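Local coordinates for nitronate monooxygenase family protein (Pseudomonas aeruginosa, PDB 4QIT) that uses FMN and molecular oxygen to oxidise and denitrify alkyl nitronates, with the toxin propionate 3-nitronate as its best and presumed physiological substrate, at residues V38-G43 with T68-N73; L76-P81 with S117-P122; G223-G228 with S240-G245; A270-T275 with R284-R289. The protein carries 1 engineered substitution. All coordinates share one frame; numbering follows the deposited sequence.

Contact 1: residues V38-G43 with T68-N73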
# COMPACT_ATOMS: atom_id res chain seq x y z
N VAL A 38 -7.46 -21.73 -16.78
CA VAL A 38 -7.21 -20.34 -17.14
C VAL A 38 -6.60 -20.20 -18.53
O VAL A 38 -7.02 -19.35 -19.32
CB VAL A 38 -6.33 -19.67 -16.07
CG1 VAL A 38 -5.95 -18.26 -16.49
CG2 VAL A 38 -7.06 -19.66 -14.74
N SER A 39 -5.62 -21.03 -18.84
CA SER A 39 -5.01 -21.02 -20.17
C SER A 39 -6.04 -21.39 -21.25
O SER A 39 -6.12 -20.71 -22.26
CB SER A 39 -3.81 -21.95 -20.22
OG SER A 39 -2.73 -21.43 -19.45
N ASN A 40 -6.83 -22.43 -21.01
CA ASN A 40 -7.90 -22.78 -21.96
C ASN A 40 -8.88 -21.63 -22.19
O ASN A 40 -9.33 -21.40 -23.32
CB ASN A 40 -8.65 -24.03 -21.49
CG ASN A 40 -7.90 -25.31 -21.80
OD1 ASN A 40 -7.00 -25.33 -22.63
ND2 ASN A 40 -8.27 -26.40 -21.12
N ALA A 41 -9.21 -20.90 -21.13
CA ALA A 41 -10.16 -19.80 -21.24
C ALA A 41 -9.58 -18.58 -21.93
O ALA A 41 -10.32 -17.69 -22.35
CB ALA A 41 -10.69 -19.42 -19.88
N GLY A 42 -8.25 -18.53 -22.07
CA GLY A 42 -7.63 -17.48 -22.85
C GLY A 42 -6.57 -16.65 -22.15
O GLY A 42 -5.93 -15.81 -22.79
N GLY A 43 -6.40 -16.87 -20.85
CA GLY A 43 -5.36 -16.17 -20.10
C GLY A 43 -4.09 -16.98 -19.96
O GLY A 43 -3.85 -17.90 -20.75
N THR A 68 -4.15 -28.72 -21.26
CA THR A 68 -4.27 -27.56 -22.14
C THR A 68 -3.21 -27.56 -23.24
O THR A 68 -2.08 -28.01 -23.01
CB THR A 68 -4.18 -26.21 -21.35
OG1 THR A 68 -4.39 -25.10 -22.23
CG2 THR A 68 -2.82 -26.06 -20.68
N ASP A 69 -3.58 -27.07 -24.43
CA ASP A 69 -2.63 -26.87 -25.53
C ASP A 69 -2.03 -25.47 -25.49
O ASP A 69 -1.12 -25.15 -26.26
CB ASP A 69 -3.32 -26.99 -26.90
CG ASP A 69 -3.85 -28.37 -27.19
OD1 ASP A 69 -3.35 -29.35 -26.62
OD2 ASP A 69 -4.79 -28.47 -28.02
N LYS A 70 -2.55 -24.63 -24.61
CA LYS A 70 -2.21 -23.22 -24.59
C LYS A 70 -1.02 -22.90 -23.67
O LYS A 70 -0.60 -23.75 -22.88
CB LYS A 70 -3.47 -22.40 -24.25
CG LYS A 70 -4.52 -22.46 -25.37
CD LYS A 70 -5.90 -21.97 -24.94
CE LYS A 70 -6.98 -22.24 -25.99
NZ LYS A 70 -7.28 -23.70 -26.17
N PRO A 71 -0.42 -21.71 -23.84
CA PRO A 71 0.72 -21.31 -23.01
C PRO A 71 0.39 -21.28 -21.53
O PRO A 71 -0.73 -20.93 -21.16
CB PRO A 71 1.00 -19.88 -23.49
CG PRO A 71 0.58 -19.93 -24.94
CD PRO A 71 -0.67 -20.74 -24.92
N PHE A 72 1.36 -21.63 -20.70
CA PHE A 72 1.25 -21.48 -19.25
C PHE A 72 2.60 -21.09 -18.66
O PHE A 72 3.63 -21.12 -19.35
CB PHE A 72 0.68 -22.74 -18.59
CG PHE A 72 1.50 -23.98 -18.81
CD1 PHE A 72 1.29 -24.77 -19.93
CD2 PHE A 72 2.49 -24.35 -17.91
CE1 PHE A 72 2.04 -25.92 -20.15
CE2 PHE A 72 3.25 -25.49 -18.12
CZ PHE A 72 3.02 -26.28 -19.25
N ASN A 73 2.57 -20.74 -17.38
CA ASN A 73 3.67 -20.11 -16.67
C ASN A 73 4.13 -21.04 -15.55
O ASN A 73 3.31 -21.61 -14.81
CB ASN A 73 3.14 -18.77 -16.11
CG ASN A 73 4.10 -18.07 -15.16
OD1 ASN A 73 5.33 -18.17 -15.25
ND2 ASN A 73 3.51 -17.29 -14.24
O HOH W 1 -6.39 -26.43 -25.00
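In this TIM barrel, Ser39 and Asn40 in the last turn of helix 32-41 meet Thr68, Lys70 and Pro71, the loop that leads into strand 72-77. Two hydroxyl groups carry the contact, one from each segment, and each donates across it. Ser39 OG gives its proton to Pro71 O at 2.7 Å, with the donor tilted 22° from the carbonyl plane. The same OG also bonds Gly45 N, which ties the helix to the start of strand 45-48 as well. In the other direction, Thr68 OG1 donates to Asn40 OD1 over 2.7 Å, approaching well above the amide carbonyl plane (51° out of it). Thr68 OG1 lies anti to its own backbone N (chi1 -176°), beside the carbonyl carbon, and from there it also accepts Lys70 N at 3.0 Å, an ST turn. The hydroxyl is thus a donor to the helix and an acceptor within its own loop, and the two bonds together fix its rotation. On the amide's other branch, Asn40 ND2 bonds Leu67 O, so both ends of that group hold the loop. Lys70 runs its aliphatic chain past the helix end, with CD 3.0 Å from Ser39 O. Beyond the contact the helix stops in a Schellman motif, where Gly42, at positive phi, sends its N back to Ser39 O and Gly43 N reaches Val38 O. A water joins the two segments: it donates to Asn40 OD1 at 2.7 Å and accepts from Asp69 N at 2.9 Å and from Lys70 NZ at 3.1 Å.

Contact 2: residues L76-P81 with S117-P122. With FMN (flavin mononucleotide), chain C; NIE (nitroethane), chain D.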
# COMPACT_ATOMS: atom_id res chain seq x y z
N LEU A 76 9.40 -20.25 -10.18
CA LEU A 76 10.43 -20.72 -9.25
C LEU A 76 10.89 -19.61 -8.32
O LEU A 76 11.08 -18.46 -8.75
CB LEU A 76 11.63 -21.29 -10.01
CG LEU A 76 11.32 -22.53 -10.87
CD1 LEU A 76 10.96 -22.13 -12.30
CD2 LEU A 76 12.46 -23.54 -10.86
N PHE A 77 11.08 -19.95 -7.05
CA PHE A 77 11.66 -19.00 -6.11
C PHE A 77 13.15 -18.84 -6.40
O PHE A 77 13.84 -19.82 -6.71
CB PHE A 77 11.48 -19.48 -4.67
CG PHE A 77 10.04 -19.57 -4.22
CD1 PHE A 77 9.00 -19.13 -5.03
CD2 PHE A 77 9.75 -20.10 -2.98
CE1 PHE A 77 7.69 -19.23 -4.60
CE2 PHE A 77 8.44 -20.20 -2.54
CZ PHE A 77 7.41 -19.77 -3.36
N CYS A 78 13.63 -17.61 -6.29
CA CYS A 78 15.01 -17.28 -6.60
C CYS A 78 15.59 -16.44 -5.47
O CYS A 78 16.29 -15.44 -5.69
CB CYS A 78 15.06 -16.51 -7.92
SG CYS A 78 16.67 -16.48 -8.74
N HIS A 79 15.26 -16.83 -4.25
CA HIS A 79 15.78 -16.18 -3.05
C HIS A 79 17.27 -16.46 -2.86
O HIS A 79 17.83 -17.38 -3.48
CB HIS A 79 15.00 -16.66 -1.82
CG HIS A 79 14.89 -18.16 -1.72
ND1 HIS A 79 14.09 -18.90 -2.56
CD2 HIS A 79 15.48 -19.03 -0.87
CE1 HIS A 79 14.19 -20.18 -2.23
NE2 HIS A 79 15.03 -20.29 -1.21
N ARG A 80 17.92 -15.66 -2.02
CA ARG A 80 19.25 -16.01 -1.53
C ARG A 80 19.14 -17.35 -0.82
O ARG A 80 18.25 -17.52 0.02
CB ARG A 80 19.74 -14.95 -0.54
CG ARG A 80 21.02 -15.37 0.20
CD ARG A 80 21.41 -14.35 1.27
NE ARG A 80 20.31 -14.01 2.17
CZ ARG A 80 19.83 -14.81 3.12
NH1 ARG A 80 20.35 -16.03 3.29
NH2 ARG A 80 18.83 -14.41 3.89
N PRO A 81 20.00 -18.32 -1.17
CA PRO A 81 19.93 -19.63 -0.52
C PRO A 81 19.97 -19.51 1.00
O PRO A 81 20.81 -18.78 1.55
CB PRO A 81 21.16 -20.35 -1.06
CG PRO A 81 21.35 -19.77 -2.43
CD PRO A 81 21.01 -18.30 -2.25
N SER A 117 16.35 -22.66 -3.59
CA SER A 117 16.36 -21.57 -4.55
C SER A 117 16.84 -22.06 -5.91
O SER A 117 17.60 -23.02 -6.00
CB SER A 117 17.27 -20.46 -4.06
OG SER A 117 17.35 -19.42 -5.02
N PHE A 118 16.39 -21.37 -6.96
CA PHE A 118 16.87 -21.58 -8.31
C PHE A 118 18.39 -21.40 -8.33
O PHE A 118 19.10 -22.03 -9.12
CB PHE A 118 16.20 -20.58 -9.25
CG PHE A 118 16.39 -20.87 -10.72
CD1 PHE A 118 15.80 -21.98 -11.31
CD2 PHE A 118 17.12 -20.00 -11.52
CE1 PHE A 118 15.96 -22.24 -12.66
CE2 PHE A 118 17.28 -20.25 -12.88
CZ PHE A 118 16.70 -21.37 -13.45
N LEU A 119 18.88 -20.56 -7.43
CA LEU A 119 20.31 -20.27 -7.34
C LEU A 119 21.13 -21.39 -6.70
O LEU A 119 22.36 -21.35 -6.77
CB LEU A 119 20.53 -18.96 -6.57
CG LEU A 119 19.78 -17.76 -7.15
CD1 LEU A 119 20.06 -16.53 -6.32
CD2 LEU A 119 20.16 -17.53 -8.60
N GLU A 120 20.47 -22.37 -6.09
CA GLU A 120 21.20 -23.45 -5.42
C GLU A 120 20.87 -24.86 -5.90
O GLU A 120 21.53 -25.82 -5.50
CB GLU A 120 21.02 -23.37 -3.90
CG GLU A 120 19.64 -23.77 -3.42
CD GLU A 120 19.41 -23.42 -1.97
OE1 GLU A 120 18.37 -22.79 -1.66
OE2 GLU A 120 20.26 -23.76 -1.12
N ASP A 121 19.86 -25.01 -6.76
CA ASP A 121 19.53 -26.33 -7.30
C ASP A 121 19.83 -26.35 -8.79
O ASP A 121 19.03 -25.91 -9.60
CB ASP A 121 18.06 -26.68 -7.06
CG ASP A 121 17.71 -28.11 -7.47
OD1 ASP A 121 18.52 -28.77 -8.16
OD2 ASP A 121 16.61 -28.59 -7.11
N PRO A 122 21.00 -26.90 -9.16
CA PRO A 122 21.46 -26.89 -10.55
C PRO A 122 20.66 -27.81 -11.49
O PRO A 122 20.89 -27.78 -12.69
CB PRO A 122 22.91 -27.38 -10.44
CG PRO A 122 22.93 -28.20 -9.20
CD PRO A 122 21.99 -27.52 -8.26
N1 FMN C . 4.09 -15.60 -5.96
C2 FMN C . 5.16 -16.40 -6.36
O2 FMN C . 6.05 -15.90 -7.03
N3 FMN C . 5.21 -17.74 -6.04
C4 FMN C . 4.20 -18.28 -5.28
O4 FMN C . 4.22 -19.46 -4.95
C4A FMN C . 3.15 -17.49 -4.87
N5 FMN C . 2.16 -18.06 -4.11
C5A FMN C . 1.08 -17.32 -3.69
C6 FMN C . 0.10 -17.95 -2.94
C7 FMN C . -1.01 -17.25 -2.51
C7M FMN C . -2.04 -18.00 -1.72
C8 FMN C . -1.14 -15.89 -2.82
C8M FMN C . -2.33 -15.12 -2.34
C9 FMN C . -0.14 -15.26 -3.57
C9A FMN C . 0.98 -15.97 -4.02
N10 FMN C . 1.98 -15.38 -4.79
C10 FMN C . 3.07 -16.14 -5.20
C1' FMN C . 1.91 -13.91 -5.13
C2' FMN C . 1.27 -13.64 -6.48
O2' FMN C . 2.18 -13.96 -7.50
C3' FMN C . 0.90 -12.17 -6.63
O3' FMN C . 1.94 -11.32 -6.22
C4' FMN C . -0.29 -11.91 -5.73
O4' FMN C . -1.14 -13.04 -5.72
C5' FMN C . -1.06 -10.72 -6.28
O5' FMN C . -1.87 -10.30 -5.23
P FMN C . -3.43 -10.62 -5.19
O1P FMN C . -3.92 -10.87 -6.59
O2P FMN C . -4.08 -9.44 -4.53
O3P FMN C . -3.55 -11.86 -4.37
N3 NIE D . 3.36 -17.57 -0.90
C1 NIE D . 5.65 -17.84 -1.45
C2 NIE D . 4.34 -18.55 -1.19
O4 NIE D . 3.28 -16.57 -1.61
O5 NIE D . 2.81 -17.54 0.35
O HOH W 2 17.07 -21.85 0.41
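Phe77 O, at the end of TIM-barrel strand 72-77, accepts Phe118 N at 3.0 Å in the carbonyl plane, and the backbones come nearest where Cys78 CA stands 4.9 Å from Ser117 CA. Two residues beyond Phe77, His79 O accepts Ser117 OG at 2.6 Å, in plane and on a lone pair. This OG is anti to its backbone N (chi1 177°) and also accepts Leu119 N, forming an ST turn, so the hydroxyl links the turn 117-120 to the chain leaving the strand. Ser117 CB lies over one face of the His79 imidazole, 3.6 Å from its centroid and 13° off the ring normal, a CH-pi contact over the centre. The ring's NE2 is bonded to Tyr115 O. The Glu120 side chain folds back on the same turn, its OE1 taking Ser117 N through the anti lone pair, and slides past Pro81 in the opposite direction. The apolar flank is built by Leu119 CD2 against Cys78 SG at 3.6 Å and by Leu76 CD2 against Phe118 CD1, side chains that cross obliquely; helix 124-131 packs on both Leu76 and Phe118. The loop 117-122 thereby backs the strand end that carries Phe77 into the active-site pocket. The Phe77 side chain leads away from that loop. Its CG is anti to the carbonyl carbon (chi1 -64°), and the ring presents its edge to the flavin, CE1 being 3.2 Å from FMN N3 in the ring plane, while CZ reaches 3.2 Å from C1 of the bound nitroethane.

Contact 3: residues G223-G228 with S240-G245. With FMN (flavin mononucleotide), chain C.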
# COMPACT_ATOMS: atom_id res chain seq x y z
N GLY A 223 -1.45 -7.24 -7.37
CA GLY A 223 -1.75 -6.84 -6.00
C GLY A 223 -3.04 -6.07 -5.88
O GLY A 223 -3.14 -4.89 -6.24
N GLY A 224 -4.06 -6.75 -5.36
CA GLY A 224 -5.33 -6.12 -5.06
C GLY A 224 -6.34 -6.08 -6.18
O GLY A 224 -7.43 -5.54 -6.02
N ILE A 225 -6.00 -6.67 -7.32
CA ILE A 225 -6.88 -6.65 -8.49
C ILE A 225 -7.83 -7.86 -8.45
O ILE A 225 -7.38 -9.00 -8.42
CB ILE A 225 -6.03 -6.63 -9.76
CG1 ILE A 225 -5.21 -5.33 -9.79
CG2 ILE A 225 -6.93 -6.73 -11.00
CD1 ILE A 225 -4.09 -5.32 -10.83
N MET A 226 -9.13 -7.59 -8.44
CA MET A 226 -10.15 -8.62 -8.17
C MET A 226 -11.27 -8.66 -9.21
O MET A 226 -12.12 -9.54 -9.19
CB MET A 226 -10.78 -8.37 -6.79
CG MET A 226 -9.77 -8.40 -5.63
SD MET A 226 -9.01 -10.02 -5.42
CE MET A 226 -10.43 -10.92 -4.82
N ASP A 227 -11.28 -7.67 -10.10
CA ASP A 227 -12.37 -7.56 -11.07
C ASP A 227 -11.93 -6.76 -12.29
O ASP A 227 -10.80 -6.26 -12.34
CB ASP A 227 -13.64 -7.00 -10.42
CG ASP A 227 -13.44 -5.62 -9.79
OD1 ASP A 227 -12.46 -4.93 -10.11
OD2 ASP A 227 -14.30 -5.22 -8.97
N GLY A 228 -12.79 -6.67 -13.31
CA GLY A 228 -12.39 -5.98 -14.52
C GLY A 228 -12.13 -4.50 -14.33
O GLY A 228 -11.31 -3.93 -15.06
N SER A 240 0.79 -3.61 -18.94
CA SER A 240 0.51 -4.39 -20.15
C SER A 240 -0.33 -5.62 -19.87
O SER A 240 -0.83 -6.25 -20.80
CB SER A 240 1.82 -4.83 -20.80
OG SER A 240 2.59 -3.70 -21.19
N ALA A 241 -0.48 -5.97 -18.59
CA ALA A 241 -1.25 -7.13 -18.17
C ALA A 241 -1.45 -7.08 -16.66
O ALA A 241 -0.92 -6.19 -15.99
CB ALA A 241 -0.54 -8.43 -18.57
N VAL A 242 -2.21 -8.03 -16.13
CA VAL A 242 -2.37 -8.17 -14.68
C VAL A 242 -2.07 -9.60 -14.24
O VAL A 242 -2.17 -10.55 -15.04
CB VAL A 242 -3.80 -7.78 -14.21
CG1 VAL A 242 -4.10 -6.34 -14.60
CG2 VAL A 242 -4.87 -8.74 -14.77
N GLN A 243 -1.68 -9.73 -12.98
CA GLN A 243 -1.48 -11.03 -12.37
C GLN A 243 -2.32 -11.05 -11.10
O GLN A 243 -2.22 -10.12 -10.27
CB GLN A 243 -0.00 -11.27 -12.04
CG GLN A 243 0.25 -12.57 -11.30
CD GLN A 243 1.69 -13.01 -11.41
OE1 GLN A 243 2.23 -13.11 -12.52
NE2 GLN A 243 2.33 -13.26 -10.28
N MET A 244 -3.15 -12.08 -10.97
CA MET A 244 -4.18 -12.15 -9.94
C MET A 244 -4.11 -13.48 -9.21
O MET A 244 -4.22 -14.53 -9.84
CB MET A 244 -5.57 -11.98 -10.58
CG MET A 244 -5.78 -10.60 -11.20
SD MET A 244 -7.24 -10.47 -12.24
CE MET A 244 -8.52 -10.67 -11.01
N GLY A 245 -3.90 -13.43 -7.89
CA GLY A 245 -3.82 -14.64 -7.09
C GLY A 245 -5.08 -14.86 -6.27
O GLY A 245 -5.80 -15.85 -6.47
N1 FMN C . 4.09 -15.60 -5.96
C2 FMN C . 5.16 -16.40 -6.36
O2 FMN C . 6.05 -15.90 -7.03
N3 FMN C . 5.21 -17.74 -6.04
C4 FMN C . 4.20 -18.28 -5.28
O4 FMN C . 4.22 -19.46 -4.95
C4A FMN C . 3.15 -17.49 -4.87
N5 FMN C . 2.16 -18.06 -4.11
C5A FMN C . 1.08 -17.32 -3.69
C6 FMN C . 0.10 -17.95 -2.94
C7 FMN C . -1.01 -17.25 -2.51
C7M FMN C . -2.04 -18.00 -1.72
C8 FMN C . -1.14 -15.89 -2.82
C8M FMN C . -2.33 -15.12 -2.34
C9 FMN C . -0.14 -15.26 -3.57
C9A FMN C . 0.98 -15.97 -4.02
N10 FMN C . 1.98 -15.38 -4.79
C10 FMN C . 3.07 -16.14 -5.20
C1' FMN C . 1.91 -13.91 -5.13
C2' FMN C . 1.27 -13.64 -6.48
O2' FMN C . 2.18 -13.96 -7.50
C3' FMN C . 0.90 -12.17 -6.63
O3' FMN C . 1.94 -11.32 -6.22
C4' FMN C . -0.29 -11.91 -5.73
O4' FMN C . -1.14 -13.04 -5.72
C5' FMN C . -1.06 -10.72 -6.28
O5' FMN C . -1.87 -10.30 -5.23
P FMN C . -3.43 -10.62 -5.19
O1P FMN C . -3.92 -10.87 -6.59
O2P FMN C . -4.08 -9.44 -4.53
O3P FMN C . -3.55 -11.86 -4.37
O HOH W 3 -3.72 -8.75 -8.29
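A water between Gly223 and Gln243 is gripped by four groups: it accepts from Gly223 N at 2.9 Å and Ile225 N at 3.2 Å, and donates to Gln243 O at 2.8 Å and to FMN O1P at 2.7 Å. It bridges two backbones that share no direct hydrogen bond across this contact. The phosphate is held by main-chain amides at the C-terminal ends of strands 219-222 and 241-244, the seventh and eighth of the barrel, the usual phosphate-binding place of TIM-barrel enzymes. Gly224 N donates to FMN O2P with an angle of 166° at the hydrogen, and Gly245 N to O1P at 2.9 Å and 170°, both nearly straight. Further along the cofactor, Gln243, extended beyond CG, brings NE2 to the ribityl O2'; that bond is more bent, at 133°. Behind the polar layer the packing is apolar. Ile225 CD1 meets Val242 CG1 at 3.9 Å, and CG2 meets Met244 SD, the two side chains crossing at about a right angle. Met244 bends at chi3 and sets CE 3.3 Å from Ile225 O. Leu205 of the second subunit also packs on Ile225, and Asp227 makes a salt bridge to Arg209 of that subunit. With O1P and O2P taken by backbone N-H groups and a fixed water, the phosphate is recognised without any charged side chain from these two segments, and its negative charge is probably balanced in part by peptide dipoles.

Contact 4: residues A270-T275 with R284-R289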
# COMPACT_ATOMS: atom_id res chain seq x y z
N ALA A 270 -12.16 -9.46 5.79
CA ALA A 270 -12.16 -8.01 5.98
C ALA A 270 -10.78 -7.46 6.35
O ALA A 270 -10.56 -6.26 6.26
CB ALA A 270 -13.18 -7.61 7.03
N ARG A 271 -9.86 -8.31 6.79
CA ARG A 271 -8.56 -7.78 7.18
C ARG A 271 -7.41 -8.76 6.92
O ARG A 271 -7.46 -9.94 7.32
CB ARG A 271 -8.60 -7.32 8.65
CG ARG A 271 -7.34 -6.65 9.22
CD ARG A 271 -7.14 -5.17 8.82
NE ARG A 271 -8.31 -4.29 8.98
CZ ARG A 271 -8.42 -3.30 9.86
NH1 ARG A 271 -7.44 -3.04 10.72
NH2 ARG A 271 -9.53 -2.56 9.88
N THR A 272 -6.42 -8.30 6.17
CA THR A 272 -5.18 -9.05 5.99
C THR A 272 -4.05 -8.36 6.74
O THR A 272 -4.14 -7.19 7.11
CB THR A 272 -4.77 -9.20 4.51
OG1 THR A 272 -4.40 -7.92 3.97
CG2 THR A 272 -5.91 -9.81 3.68
N ALA A 273 -2.96 -9.09 6.96
CA ALA A 273 -1.78 -8.51 7.61
C ALA A 273 -0.53 -9.18 7.09
O ALA A 273 -0.58 -10.28 6.52
CB ALA A 273 -1.88 -8.66 9.12
N LEU A 274 0.60 -8.50 7.30
CA LEU A 274 1.90 -9.05 6.97
C LEU A 274 2.50 -9.76 8.17
O LEU A 274 2.35 -9.31 9.31
CB LEU A 274 2.85 -7.93 6.54
CG LEU A 274 2.46 -7.24 5.23
CD1 LEU A 274 3.24 -5.94 5.05
CD2 LEU A 274 2.75 -8.19 4.09
N THR A 275 3.19 -10.86 7.92
CA THR A 275 3.88 -11.58 8.97
C THR A 275 5.21 -12.12 8.46
O THR A 275 5.32 -12.52 7.30
CB THR A 275 3.03 -12.75 9.52
OG1 THR A 275 3.77 -13.44 10.54
CG2 THR A 275 2.64 -13.75 8.41
N ARG A 284 1.65 -11.83 3.18
CA ARG A 284 0.35 -11.31 3.53
C ARG A 284 -0.74 -12.38 3.54
O ARG A 284 -0.94 -13.09 2.56
CB ARG A 284 -0.07 -10.19 2.57
CG ARG A 284 -1.46 -9.62 2.91
CD ARG A 284 -1.91 -8.51 1.95
NE ARG A 284 -0.98 -7.38 1.95
CZ ARG A 284 -0.86 -6.50 2.94
NH1 ARG A 284 -1.62 -6.59 4.04
NH2 ARG A 284 0.05 -5.54 2.84
N GLY A 285 -1.48 -12.46 4.64
CA GLY A 285 -2.61 -13.37 4.68
C GLY A 285 -3.61 -13.00 5.75
O GLY A 285 -3.54 -11.92 6.34
N LEU A 286 -4.54 -13.92 6.00
CA LEU A 286 -5.58 -13.72 7.02
C LEU A 286 -4.97 -14.07 8.38
O LEU A 286 -4.62 -15.23 8.62
CB LEU A 286 -6.79 -14.61 6.70
CG LEU A 286 -7.34 -14.50 5.28
CD1 LEU A 286 -8.44 -15.52 5.00
CD2 LEU A 286 -7.87 -13.11 5.02
N PRO A 287 -4.83 -13.08 9.26
CA PRO A 287 -4.06 -13.29 10.50
C PRO A 287 -4.66 -14.35 11.42
O PRO A 287 -5.88 -14.48 11.58
CB PRO A 287 -4.05 -11.91 11.17
CG PRO A 287 -5.15 -11.14 10.50
CD PRO A 287 -5.28 -11.68 9.11
N ASN A 288 -3.77 -15.12 12.02
CA ASN A 288 -4.15 -16.16 12.96
C ASN A 288 -3.05 -16.32 14.01
O ASN A 288 -2.27 -15.41 14.23
CB ASN A 288 -4.47 -17.47 12.23
CG ASN A 288 -3.29 -18.02 11.44
OD1 ASN A 288 -2.13 -17.67 11.67
ND2 ASN A 288 -3.59 -18.91 10.50
N ARG A 289 -2.96 -17.49 14.64
CA ARG A 289 -2.00 -17.66 15.73
C ARG A 289 -0.53 -17.65 15.29
O ARG A 289 0.36 -17.40 16.10
CB ARG A 289 -2.35 -18.90 16.57
CG ARG A 289 -3.73 -18.80 17.18
CD ARG A 289 -4.04 -19.99 18.07
NE ARG A 289 -3.14 -20.07 19.22
CZ ARG A 289 -3.08 -21.12 20.03
NH1 ARG A 289 -3.85 -22.17 19.81
NH2 ARG A 289 -2.23 -21.13 21.05
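Leu274 lies over one face of the Arg284 guanidinium, its CG 3.7 Å above the plane and offset toward the rim, while its CD2 reaches back to Arg284 CB at 3.8 Å. The arginine crosses Thr272 at about a right angle. Its chain is extended to CD and then bends, chi3 of -60° turning NE aside, and NH1 gives a hydrogen bond to Thr272 OG1 at 3.1 Å. That bond is moderately bent (147° at the hydrogen), with OG1 tilted 22° from the guanidinium plane. NH2 is bonded to Ile184 O, and NE more weakly to Ala186 O, so all three nitrogens have an acceptor while the leucine covers a face. Beneath these side chains the backbones form a beta hairpin. Ala273 and Gly285 are an antiparallel hydrogen-bonded pair, with both the Ala273 N to Gly285 O and the Gly285 N to Ala273 O bonds at 3.0 Å; Leu274 and Arg284 follow as a non-hydrogen-bonded pair, and as direct cross-strand partners their side chains share a face. Before Ala273 the strand pairing gives way to contacts of other kinds: Pro287 CD touches Arg271 O at 3.3 Å, and Leu286 CD2 packs on Thr272 CG2 at 4.1 Å. Strand 283-285 is the middle one of a three-stranded antiparallel sheet separate from the barrel. It lies between 273-275 and strand 188-189, whose Gly188 pairs with Arg284 and lines the nitroethane pocket, while Arg271, leading into the outermost strand 273-275, forms a salt bridge with Glu166 of the second subunit, in its helix 165-173.

In the fold
Contacts 1, 2 and 3 all reach the parallel barrel sheet. Contacts 1 and 2 both use strand 72-77, toward its two ends, with centres about 26 Å apart. Contact 4 belongs to the separate antiparallel sheet. Contacts 2 and 3 are buried, lie on opposite sides of the chain's centre, and both touch FMN, one through an aromatic edge, the other through backbone amides at the phosphate. Contacts 1 and 4 are only partly buried: the first relies on hydroxyl and amide bonds with a water, the second on strand pairing with a covered guanidinium. Both 3 and 4 also reach the second subunit, which does not touch contacts 1 and 2.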